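PDB 4B46: tubulin-like protein CetZ1 from Haloferax volcanii, which binds GTP as a tubulin/FtsZ-like GTPase and controls cell shape, being essential for the rod-shaped cell type needed for efficient swimming. Local coordinates for residues V15-V20 with L45-I50; I30-V35 with S92-E97; S273-A278 with G342-S347; C287-A292 with E320-M325. All blocks are in the same frame, centred on the assembly; numbering follows the deposited sequence.

Interaction 1: residues V15-V20 with L45-I50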
loop_
_atom_site.group_PDB
_atom_site.type_symbol
_atom_site.label_atom_id
_atom_site.label_comp_id
_atom_site.label_asym_id
_atom_site.label_seq_id
_atom_site.Cartn_x
_atom_site.Cartn_y
_atom_site.Cartn_z
ATOM N N VAL A 15 5.692 -8.581 -0.569
ATOM C CA VAL A 15 5.631 -7.259 0.046
ATOM C C VAL A 15 5.251 -7.352 1.526
ATOM O O VAL A 15 5.891 -6.721 2.374
ATOM C CB VAL A 15 4.696 -6.322 -0.744
ATOM C CG1 VAL A 15 4.428 -5.010 0.035
ATOM C CG2 VAL A 15 5.316 -6.035 -2.123
ATOM N N VAL A 16 4.236 -8.156 1.837
ATOM C CA VAL A 16 3.843 -8.369 3.229
ATOM C C VAL A 16 4.969 -9.016 4.029
ATOM O O VAL A 16 5.236 -8.620 5.169
ATOM C CB VAL A 16 2.538 -9.175 3.353
ATOM C CG1 VAL A 16 2.256 -9.539 4.836
ATOM C CG2 VAL A 16 1.383 -8.366 2.790
ATOM N N ASP A 17 5.647 -9.985 3.416
ATOM C CA ASP A 17 6.804 -10.636 4.029
ATOM C C ASP A 17 7.862 -9.588 4.410
ATOM O O ASP A 17 8.417 -9.615 5.512
ATOM C CB ASP A 17 7.405 -11.658 3.055
ATOM C CG ASP A 17 8.026 -12.867 3.754
ATOM O OD1 ASP A 17 7.506 -13.302 4.804
ATOM O OD2 ASP A 17 9.028 -13.405 3.229
ATOM N N LYS A 18 8.137 -8.665 3.497
ATOM C CA LYS A 18 9.143 -7.631 3.744
ATOM C C LYS A 18 8.667 -6.619 4.780
ATOM O O LYS A 18 9.458 -6.105 5.560
ATOM C CB LYS A 18 9.512 -6.914 2.449
ATOM C CG LYS A 18 10.699 -5.988 2.597
ATOM C CD LYS A 18 11.584 -6.060 1.371
ATOM C CE LYS A 18 13.041 -5.879 1.742
ATOM N NZ LYS A 18 13.924 -6.209 0.589
ATOM N N PHE A 19 7.371 -6.325 4.763
ATOM C CA PHE A 19 6.759 -5.468 5.769
ATOM C C PHE A 19 6.945 -6.044 7.171
ATOM O O PHE A 19 7.236 -5.312 8.121
ATOM C CB PHE A 19 5.273 -5.280 5.473
ATOM C CG PHE A 19 4.862 -3.848 5.395
ATOM C CD1 PHE A 19 5.032 -3.012 6.484
ATOM C CD2 PHE A 19 4.338 -3.327 4.227
ATOM C CE1 PHE A 19 4.668 -1.683 6.418
ATOM C CE2 PHE A 19 3.973 -1.998 4.152
ATOM C CZ PHE A 19 4.137 -1.176 5.248
ATOM N N VAL A 20 6.777 -7.358 7.293
ATOM C CA VAL A 20 6.990 -8.033 8.573
ATOM C C VAL A 20 8.430 -7.864 9.049
ATOM O O VAL A 20 8.678 -7.602 10.223
ATOM C CB VAL A 20 6.642 -9.540 8.496
ATOM C CG1 VAL A 20 7.074 -10.257 9.769
ATOM C CG2 VAL A 20 5.151 -9.726 8.257
ATOM N N LEU A 45 6.021 -21.303 -0.058
ATOM C CA LEU A 45 7.198 -21.909 0.552
ATOM C C LEU A 45 8.381 -20.946 0.589
ATOM O O LEU A 45 9.244 -21.044 1.457
ATOM C CB LEU A 45 7.600 -23.176 -0.212
ATOM C CG LEU A 45 6.631 -24.356 -0.170
ATOM C CD1 LEU A 45 7.117 -25.465 -1.098
ATOM C CD2 LEU A 45 6.485 -24.875 1.253
ATOM N N GLY A 46 8.418 -20.018 -0.358
ATOM C CA GLY A 46 9.514 -19.072 -0.452
ATOM C C GLY A 46 9.471 -17.940 0.557
ATOM O O GLY A 46 10.452 -17.218 0.723
ATOM N N LEU A 47 8.342 -17.771 1.235
ATOM C CA LEU A 47 8.225 -16.698 2.214
ATOM C C LEU A 47 9.069 -17.018 3.432
ATOM O O LEU A 47 9.344 -18.182 3.717
ATOM C CB LEU A 47 6.773 -16.474 2.605
ATOM C CG LEU A 47 5.889 -16.118 1.417
ATOM C CD1 LEU A 47 4.433 -16.109 1.834
ATOM C CD2 LEU A 47 6.301 -14.768 0.825
ATOM N N LYS A 48 9.482 -15.982 4.150
ATOM C CA LYS A 48 10.474 -16.154 5.203
ATOM C C LYS A 48 9.948 -15.774 6.578
ATOM O O LYS A 48 10.387 -16.313 7.588
ATOM C CB LYS A 48 11.715 -15.314 4.881
ATOM C CG LYS A 48 12.397 -15.687 3.582
ATOM C CD LYS A 48 13.518 -14.717 3.253
ATOM C CE LYS A 48 14.204 -15.085 1.941
ATOM N NZ LYS A 48 14.912 -16.393 2.021
ATOM N N ASN A 49 9.002 -14.844 6.607
ATOM C CA ASN A 49 8.616 -14.188 7.850
ATOM C C ASN A 49 7.170 -14.428 8.250
ATOM O O ASN A 49 6.790 -14.206 9.392
ATOM C CB ASN A 49 8.872 -12.691 7.718
ATOM C CG ASN A 49 10.284 -12.392 7.286
ATOM O OD1 ASN A 49 11.235 -12.824 7.929
ATOM N ND2 ASN A 49 10.432 -11.684 6.174
ATOM N N ILE A 50 6.360 -14.864 7.301
ATOM C CA ILE A 50 4.963 -15.144 7.574
ATOM C C ILE A 50 4.828 -16.569 8.106
ATOM O O ILE A 50 5.324 -17.507 7.493
ATOM C CB ILE A 50 4.120 -14.930 6.306
ATOM C CG1 ILE A 50 4.248 -13.464 5.865
ATOM C CG2 ILE A 50 2.672 -15.329 6.545
ATOM C CD1 ILE A 50 3.467 -13.093 4.647
#
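L47 opens a run of four residues that wrap around the carboxylate of D17, a worked example of one buried acid holding a loop against a helix. Its CD2 lies 3.9 Å from D17 CG and so covers the acid with an apolar methyl just before the polar contacts begin. At K48 the backbone takes over: K48 N donates to D17 OD2 at 2.8 Å, with a second, weak bond to OD1. N49 N then donates to D17 OD1, also at 2.8 Å. Both main bonds reach the carboxylate from its syn side, 16° and 20° out of its plane, and K48 and N49 thus share its two oxygens. N49 also returns to the helix with its side chain, where ND2 gives a hydrogen bond of 3.0 Å to D17 O from above the carbonyl plane, while its CB packs 3.7 Å from V20 CG1. I50 closes the run with a weak bond from I50 N to D17 OD1 (3.2 Å), and its CD1 meets V16 CG1 at 3.8 Å, the two side chains crossing at about a right angle. An alanine in place of D17 would probably leave the amides of K48, N49 and I50 without their carboxylate acceptor and let the loop drift from the helix. Within the Rossmann-like GTPase domain, the loop follows helix 41-45 and leads to strand 55-57. L47 and I50 touch A36 of strand 31-38, and V16 and V20 touch A34, so loop and helix 9-26 both pack on this strand, V16 reaching on to strands 3-8 and 100-106.

Interaction 2: residues I30-V35 with S92-E97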
loop_
_atom_site.group_PDB
_atom_site.type_symbol
_atom_site.label_atom_id
_atom_site.label_comp_id
_atom_site.label_asym_id
_atom_site.label_seq_id
_atom_site.Cartn_x
_atom_site.Cartn_y
_atom_site.Cartn_z
ATOM N N ILE A 30 3.594 -2.258 13.803
ATOM C CA ILE A 30 2.619 -2.069 12.729
ATOM C C ILE A 30 1.876 -3.343 12.305
ATOM O O ILE A 30 0.650 -3.354 12.181
ATOM C CB ILE A 30 3.295 -1.493 11.484
ATOM C CG1 ILE A 30 3.923 -0.134 11.795
ATOM C CG2 ILE A 30 2.302 -1.371 10.337
ATOM C CD1 ILE A 30 4.862 0.323 10.719
ATOM N N VAL A 31 2.622 -4.410 12.055
ATOM C CA VAL A 31 2.022 -5.632 11.522
ATOM C C VAL A 31 1.574 -6.536 12.661
ATOM O O VAL A 31 2.332 -7.389 13.133
ATOM C CB VAL A 31 3.006 -6.379 10.606
ATOM C CG1 VAL A 31 2.285 -7.477 9.833
ATOM C CG2 VAL A 31 3.680 -5.397 9.647
ATOM N N ARG A 32 0.337 -6.340 13.107
ATOM C CA ARG A 32 -0.195 -7.093 14.234
ATOM C C ARG A 32 -0.528 -8.514 13.794
ATOM O O ARG A 32 -0.509 -9.458 14.593
ATOM C CB ARG A 32 -1.433 -6.395 14.799
ATOM C CG ARG A 32 -2.031 -7.083 16.016
ATOM C CD ARG A 32 -1.068 -7.100 17.189
ATOM N NE ARG A 32 -1.486 -8.044 18.227
ATOM C CZ ARG A 32 -0.841 -9.169 18.528
ATOM N NH1 ARG A 32 0.265 -9.497 17.881
ATOM N NH2 ARG A 32 -1.300 -9.964 19.486
ATOM N N ALA A 33 -0.829 -8.663 12.508
ATOM C CA ALA A 33 -1.074 -9.978 11.929
ATOM C C ALA A 33 -0.686 -9.965 10.464
ATOM O O ALA A 33 -0.957 -9.000 9.754
ATOM C CB ALA A 33 -2.529 -10.358 12.068
ATOM N N ALA A 34 -0.054 -11.037 10.006
ATOM C CA ALA A 34 0.272 -11.149 8.592
ATOM C C ALA A 34 -0.179 -12.500 8.028
ATOM O O ALA A 34 0.051 -13.545 8.632
ATOM C CB ALA A 34 1.749 -10.926 8.366
ATOM N N VAL A 35 -0.847 -12.454 6.882
ATOM C CA VAL A 35 -1.352 -13.652 6.211
ATOM C C VAL A 35 -1.008 -13.560 4.720
ATOM O O VAL A 35 -1.010 -12.465 4.153
ATOM C CB VAL A 35 -2.886 -13.797 6.415
ATOM C CG1 VAL A 35 -3.461 -14.897 5.533
ATOM C CG2 VAL A 35 -3.211 -14.083 7.898
ATOM N N SER A 92 -7.621 -16.756 13.266
ATOM C CA SER A 92 -6.581 -16.856 14.286
ATOM C C SER A 92 -6.007 -15.478 14.630
ATOM O O SER A 92 -5.329 -15.308 15.645
ATOM C CB SER A 92 -5.475 -17.807 13.830
ATOM O OG SER A 92 -6.009 -19.080 13.499
ATOM N N ILE A 93 -6.298 -14.499 13.779
ATOM C CA ILE A 93 -5.891 -13.113 13.996
ATOM C C ILE A 93 -6.694 -12.451 15.111
ATOM O O ILE A 93 -7.919 -12.514 15.109
ATOM C CB ILE A 93 -6.106 -12.292 12.711
ATOM C CG1 ILE A 93 -5.108 -12.718 11.636
ATOM C CG2 ILE A 93 -6.021 -10.793 12.990
ATOM C CD1 ILE A 93 -5.326 -12.034 10.304
ATOM N N PRO A 94 -6.008 -11.796 16.062
ATOM C CA PRO A 94 -6.716 -11.031 17.092
ATOM C C PRO A 94 -7.251 -9.729 16.489
ATOM O O PRO A 94 -6.631 -8.666 16.616
ATOM C CB PRO A 94 -5.623 -10.740 18.118
ATOM C CG PRO A 94 -4.362 -10.677 17.298
ATOM C CD PRO A 94 -4.543 -11.654 16.166
ATOM N N VAL A 95 -8.398 -9.825 15.824
ATOM C CA VAL A 95 -8.956 -8.705 15.076
ATOM C C VAL A 95 -9.327 -7.515 15.968
ATOM O O VAL A 95 -9.201 -6.370 15.547
ATOM C CB VAL A 95 -10.157 -9.150 14.204
ATOM C CG1 VAL A 95 -10.785 -7.962 13.485
ATOM C CG2 VAL A 95 -9.705 -10.204 13.192
ATOM N N HIS A 96 -9.752 -7.779 17.204
ATOM C CA HIS A 96 -10.058 -6.698 18.138
ATOM C C HIS A 96 -8.841 -5.815 18.420
ATOM O O HIS A 96 -8.980 -4.706 18.935
ATOM C CB HIS A 96 -10.622 -7.239 19.458
ATOM C CG HIS A 96 -11.969 -7.878 19.327
ATOM N ND1 HIS A 96 -13.065 -7.213 18.822
ATOM C CD2 HIS A 96 -12.397 -9.123 19.637
ATOM C CE1 HIS A 96 -14.108 -8.023 18.817
ATOM N NE2 HIS A 96 -13.730 -9.188 19.310
ATOM N N GLU A 97 -7.651 -6.301 18.080
ATOM C CA GLU A 97 -6.432 -5.550 18.369
ATOM C C GLU A 97 -5.875 -4.816 17.155
ATOM O O GLU A 97 -4.762 -4.296 17.210
ATOM C CB GLU A 97 -5.356 -6.463 18.967
ATOM C CG GLU A 97 -5.710 -7.024 20.349
ATOM C CD GLU A 97 -4.798 -8.167 20.770
ATOM O OE1 GLU A 97 -3.693 -8.303 20.197
ATOM O OE2 GLU A 97 -5.191 -8.937 21.672
#
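The Rossmann-like GTPase domain contributes both partners here: the start of strand 31-38, carrying R32, A33 and V35, and the loop before strand 100-106, carrying I93, P94 and E97. The apolar half is built on I93. A33 CB sits against both of its branches, 3.5 Å from I93 CG1 and 3.6 Å from I93 CG2, and V35 CG2 meets I93 CD1 at 3.8 Å. At the exposed end a salt bridge takes over. R32 grips E97 side-on, with NE and NH2 each 3.0 Å from the same oxygen, E97 OE1, which is met nearly along its C-O bond. OE1 lies in the guanidinium plane, and the carboxylate is turned only 9° from it. The bend of R32 at chi2 (63°) turns CD out of a straight run, and P94 CG comes over one guanidinium face, 3.8 Å from R32 NH2. P94 is itself the centre of an inverse gamma turn, which probably helps bring the ring and E97 to the same side chain. The arrangement thus sets a charged pair at the exposed end and hydrocarbon on the buried side. Backbone bonds join A33 and V35 to M5 of strand 3-8, E97 O accepts from K2 NZ, and helix 9-26 covers the other face of strand 31-38.

Interaction 3: residues S273-A278 with G342-S347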
loop_
_atom_site.group_PDB
_atom_site.type_symbol
_atom_site.label_atom_id
_atom_site.label_comp_id
_atom_site.label_asym_id
_atom_site.label_seq_id
_atom_site.Cartn_x
_atom_site.Cartn_y
_atom_site.Cartn_z
ATOM N N SER A 273 11.970 21.696 4.189
ATOM C CA SER A 273 12.671 21.180 3.010
ATOM C C SER A 273 12.290 19.740 2.669
ATOM O O SER A 273 12.047 19.421 1.506
ATOM C CB SER A 273 14.190 21.292 3.183
ATOM O OG SER A 273 14.614 22.631 3.000
ATOM N N LEU A 274 12.259 18.867 3.674
ATOM C CA LEU A 274 11.815 17.492 3.462
ATOM C C LEU A 274 10.380 17.446 2.947
ATOM O O LEU A 274 10.046 16.628 2.088
ATOM C CB LEU A 274 11.894 16.686 4.756
ATOM C CG LEU A 274 13.209 16.047 5.185
ATOM C CD1 LEU A 274 12.939 15.203 6.415
ATOM C CD2 LEU A 274 13.824 15.200 4.065
ATOM N N VAL A 275 9.538 18.320 3.493
ATOM C CA VAL A 275 8.142 18.407 3.089
ATOM C C VAL A 275 8.055 18.735 1.598
ATOM O O VAL A 275 7.347 18.063 0.841
ATOM C CB VAL A 275 7.370 19.461 3.933
ATOM C CG1 VAL A 275 5.990 19.708 3.366
ATOM C CG2 VAL A 275 7.259 19.011 5.385
ATOM N N ARG A 276 8.792 19.755 1.177
ATOM C CA ARG A 276 8.856 20.109 -0.241
ATOM C C ARG A 276 9.393 18.971 -1.113
ATOM O O ARG A 276 8.825 18.674 -2.164
ATOM C CB ARG A 276 9.666 21.392 -0.457
ATOM C CG ARG A 276 9.025 22.624 0.191
ATOM C CD ARG A 276 9.602 23.940 -0.354
ATOM N NE ARG A 276 11.035 24.061 -0.098
ATOM C CZ ARG A 276 11.546 24.482 1.053
ATOM N NH1 ARG A 276 10.738 24.824 2.046
ATOM N NH2 ARG A 276 12.859 24.559 1.213
ATOM N N LYS A 277 10.473 18.331 -0.674
ATOM C CA LYS A 277 11.082 17.245 -1.444
ATOM C C LYS A 277 10.128 16.076 -1.607
ATOM O O LYS A 277 10.073 15.446 -2.672
ATOM C CB LYS A 277 12.376 16.768 -0.789
ATOM C CG LYS A 277 13.534 17.725 -0.960
ATOM C CD LYS A 277 14.620 17.460 0.066
ATOM C CE LYS A 277 15.668 18.559 0.061
ATOM N NZ LYS A 277 16.644 18.359 1.163
ATOM N N ALA A 278 9.368 15.789 -0.551
ATOM C CA ALA A 278 8.399 14.701 -0.582
ATOM C C ALA A 278 7.230 15.030 -1.504
ATOM O O ALA A 278 6.755 14.164 -2.247
ATOM C CB ALA A 278 7.896 14.385 0.829
ATOM N N GLY A 342 10.088 12.421 5.870
ATOM C CA GLY A 342 8.803 13.076 5.723
ATOM C C GLY A 342 7.942 12.321 4.730
ATOM O O GLY A 342 8.397 11.998 3.630
ATOM N N VAL A 343 6.705 12.024 5.122
ATOM C CA VAL A 343 5.771 11.348 4.236
ATOM C C VAL A 343 4.538 12.207 4.062
ATOM O O VAL A 343 4.024 12.775 5.017
ATOM C CB VAL A 343 5.372 9.953 4.792
ATOM C CG1 VAL A 343 3.933 9.592 4.423
ATOM C CG2 VAL A 343 6.337 8.887 4.289
ATOM N N ILE A 344 4.062 12.314 2.834
ATOM C CA ILE A 344 2.795 12.976 2.592
ATOM C C ILE A 344 1.830 11.968 1.996
ATOM O O ILE A 344 2.114 11.357 0.971
ATOM C CB ILE A 344 2.956 14.172 1.641
ATOM C CG1 ILE A 344 3.982 15.168 2.222
ATOM C CG2 ILE A 344 1.612 14.851 1.424
ATOM C CD1 ILE A 344 4.297 16.340 1.311
ATOM N N LEU A 345 0.698 11.784 2.660
ATOM C CA LEU A 345 -0.354 10.922 2.161
ATOM C C LEU A 345 -1.391 11.833 1.543
ATOM O O LEU A 345 -1.862 12.771 2.191
ATOM C CB LEU A 345 -0.972 10.112 3.311
ATOM C CG LEU A 345 -2.308 9.415 3.045
ATOM C CD1 LEU A 345 -2.191 8.361 1.931
ATOM C CD2 LEU A 345 -2.874 8.794 4.337
ATOM N N LEU A 346 -1.699 11.587 0.273
ATOM C CA LEU A 346 -2.713 12.346 -0.436
ATOM C C LEU A 346 -3.831 11.389 -0.804
ATOM O O LEU A 346 -3.616 10.431 -1.542
ATOM C CB LEU A 346 -2.131 12.997 -1.696
ATOM C CG LEU A 346 -0.997 13.996 -1.461
ATOM C CD1 LEU A 346 -0.389 14.442 -2.785
ATOM C CD2 LEU A 346 -1.495 15.207 -0.680
ATOM N N SER A 347 -5.020 11.637 -0.264
ATOM C CA SER A 347 -6.136 10.738 -0.478
ATOM C C SER A 347 -7.159 11.410 -1.367
ATOM O O SER A 347 -7.379 12.603 -1.255
ATOM C CB SER A 347 -6.748 10.321 0.862
ATOM O OG SER A 347 -8.067 9.816 0.696
#
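A278 and I344 meet in this helix-on-sheet contact, which contains no hydrogen bond between its two segments and illustrates a helix settling on a strand through van der Waals packing alone. I344 CD1 is the probing atom: it reaches 3.5 Å from V275 O on the helix backbone and 4.1 Å from A278 CB. The isoleucine gets there with CG1 anti to its carbonyl carbon (chi1 -57°) and CD1 carried on in an extended line (chi2 176°). V275 CG1 adds a looser apolar contact with the same I344 CD1 at 4.3 Å. A278 CB also rests on the strand's main chain, 3.7 Å from G342 O, and L274 CD1 approaches G342 N at 4.0 Å. G342 offers only backbone to the helix, so L274 and A278 meet main-chain atoms of the strand.

One step out, the backbone bond from A278 N to L274 O spaces these two residues one helical turn apart, so that both reach G342 while A278 also meets I344. The short axes approach to 7.6 Å and cross at -48°. Strand bonds fix the other side: G342 and I344 pair with A234 and G232, V343 with V298. V275 and I344 both touch L297 of strand 294-301 and I318 of helix 308-322, so this second helix lies beside helix 265-280 on the same face of the C-terminal domain's sheet. V343 points to the other face and meets V196 and L197 of helix 179-198, the counterpart of the central helix that joins the two domains in tubulin and FtsZ.

Interaction 4: residues C287-A292 with E320-M325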
loop_
_atom_site.group_PDB
_atom_site.type_symbol
_atom_site.label_atom_id
_atom_site.label_comp_id
_atom_site.label_asym_id
_atom_site.label_seq_id
_atom_site.Cartn_x
_atom_site.Cartn_y
_atom_site.Cartn_z
ATOM N N CYS A 287 0.965 11.742 -10.093
ATOM C CA CYS A 287 -0.228 12.524 -10.391
ATOM C C CYS A 287 0.054 13.983 -10.070
ATOM O O CYS A 287 1.098 14.312 -9.517
ATOM C CB CYS A 287 -1.422 12.031 -9.561
ATOM S SG CYS A 287 -1.222 12.169 -7.764
ATOM N N GLU A 288 -0.864 14.868 -10.425
ATOM C CA GLU A 288 -0.769 16.237 -9.953
ATOM C C GLU A 288 -1.401 16.256 -8.571
ATOM O O GLU A 288 -2.454 15.666 -8.369
ATOM C CB GLU A 288 -1.479 17.191 -10.900
ATOM C CG GLU A 288 -0.655 17.473 -12.156
ATOM C CD GLU A 288 -1.443 18.170 -13.239
ATOM O OE1 GLU A 288 -2.207 17.482 -13.956
ATOM O OE2 GLU A 288 -1.281 19.401 -13.383
ATOM N N ILE A 289 -0.733 16.890 -7.616
ATOM C CA ILE A 289 -1.175 16.839 -6.228
ATOM C C ILE A 289 -2.283 17.856 -5.976
ATOM O O ILE A 289 -3.009 17.761 -4.989
ATOM C CB ILE A 289 0.005 17.026 -5.240
ATOM C CG1 ILE A 289 0.557 18.450 -5.309
ATOM C CG2 ILE A 289 1.107 15.999 -5.533
ATOM C CD1 ILE A 289 1.720 18.697 -4.365
ATOM N N GLU A 290 -2.419 18.819 -6.880
ATOM C CA GLU A 290 -3.529 19.759 -6.814
ATOM C C GLU A 290 -4.850 18.988 -6.940
ATOM O O GLU A 290 -4.982 18.079 -7.760
ATOM C CB GLU A 290 -3.400 20.816 -7.913
ATOM C CG GLU A 290 -4.451 21.913 -7.862
ATOM C CD GLU A 290 -4.257 22.873 -6.698
ATOM O OE1 GLU A 290 -3.102 23.057 -6.256
ATOM O OE2 GLU A 290 -5.263 23.449 -6.229
ATOM N N GLY A 291 -5.821 19.321 -6.104
ATOM C CA GLY A 291 -7.110 18.658 -6.176
ATOM C C GLY A 291 -7.289 17.429 -5.295
ATOM O O GLY A 291 -8.372 16.846 -5.282
ATOM N N ALA A 292 -6.240 17.018 -4.583
ATOM C CA ALA A 292 -6.367 15.926 -3.618
ATOM C C ALA A 292 -7.412 16.320 -2.583
ATOM O O ALA A 292 -7.552 17.494 -2.248
ATOM C CB ALA A 292 -5.038 15.634 -2.946
ATOM N N GLU A 320 -1.257 25.122 0.199
ATOM C CA GLU A 320 -0.976 25.973 -0.955
ATOM C C GLU A 320 -0.778 25.171 -2.234
ATOM O O GLU A 320 -1.237 25.573 -3.299
ATOM C CB GLU A 320 0.261 26.837 -0.696
ATOM C CG GLU A 320 0.090 27.801 0.480
ATOM C CD GLU A 320 1.357 28.565 0.812
ATOM O OE1 GLU A 320 2.089 28.946 -0.128
ATOM O OE2 GLU A 320 1.620 28.785 2.013
ATOM N N GLN A 321 -0.106 24.027 -2.118
ATOM C CA GLN A 321 0.239 23.223 -3.280
ATOM C C GLN A 321 -0.880 22.290 -3.734
ATOM O O GLN A 321 -0.852 21.788 -4.852
ATOM C CB GLN A 321 1.493 22.392 -2.984
ATOM C CG GLN A 321 2.718 23.224 -2.630
ATOM C CD GLN A 321 3.210 24.062 -3.793
ATOM O OE1 GLN A 321 3.196 23.617 -4.936
ATOM N NE2 GLN A 321 3.647 25.283 -3.504
ATOM N N THR A 322 -1.855 22.036 -2.867
ATOM C CA THR A 322 -2.864 21.012 -3.162
ATOM C C THR A 322 -4.277 21.564 -3.246
ATOM O O THR A 322 -5.112 21.033 -3.976
ATOM C CB THR A 322 -2.870 19.892 -2.104
ATOM O OG1 THR A 322 -3.156 20.464 -0.813
ATOM C CG2 THR A 322 -1.520 19.171 -2.065
ATOM N N GLY A 323 -4.548 22.618 -2.478
ATOM C CA GLY A 323 -5.912 23.079 -2.281
ATOM C C GLY A 323 -6.771 22.065 -1.531
ATOM O O GLY A 323 -8.001 22.110 -1.608
ATOM N N SER A 324 -6.135 21.146 -0.808
ATOM C CA SER A 324 -6.879 20.107 -0.075
ATOM C C SER A 324 -7.891 20.673 0.908
ATOM O O SER A 324 -7.669 21.715 1.533
ATOM C CB SER A 324 -5.941 19.147 0.669
ATOM O OG SER A 324 -5.167 18.376 -0.235
ATOM N N MET A 325 -9.000 19.956 1.042
ATOM C CA MET A 325 -10.062 20.309 1.972
ATOM C C MET A 325 -9.532 20.380 3.408
ATOM O O MET A 325 -9.883 21.281 4.171
ATOM C CB MET A 325 -11.168 19.264 1.868
ATOM C CG MET A 325 -12.500 19.630 2.490
ATOM S SD MET A 325 -13.515 18.137 2.619
ATOM C CE MET A 325 -15.134 18.829 2.938
#
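E290 turns its carboxylate toward the carbonyl end of helix 308-322, where acceptor faces acceptor: E290 OE1 lies 2.9 Å from Q321 O, and E290 OE2 is 3.3 Å from T322 O. Neither pair is a hydrogen bond. The conventional link is made next door, where G291 N donates to T322 O at 2.8 Å, nearly straight at 166° and in the carbonyl plane. G291 is the third residue of a type II turn from I289 to A292, which directs this amide to the helix end; its positive phi suits a glycine, since a CB would be jammed against the preceding carbonyl oxygen.

T322 works on both sides. OG1, between the backbone N and carbonyl carbon (chi1 60°), accepts from S324 N at 3.1 Å, forming an ST turn, and is also hydrogen-bonded to I318 O one turn back. CG2 packs 3.9 Å from I289 CG1. S324 OG lies 3.2 Å from A292 O and 3.0 Å from T322 OG1, so its one proton has two candidate acceptors. An alanine in place of T322 would probably leave S324 N without its side-chain acceptor, cost I318 O its bond with the hydroxyl and open a gap beside I289.

The chemistry suggests tension at the helix terminus: the partial negative charge of the carbonyls, set against an acid, may raise the pKa of E290.

From the N terminus, interaction 1 opens on helix 9-26 and closes at I50, while interaction 2 opens on strand 31-38 inside that loop and closes beyond it at E97. The two therefore cross along the chain. They also touch in space, because A34 of strand 31-38 packs on V16 and V20 of helix 9-26; interaction 1 ties a loop to that helix, interaction 2 a loop to that strand. Interaction 3 starts much later, setting helix 265-280 on strand 339-347; interaction 4, nested within it, joins the loop before strand 294-301 to the end of helix 308-322, and L346 packs on I289 and A292 where they meet. The two pairs follow in series without touching, although interactions 2 and 3 reach one continuous sheet.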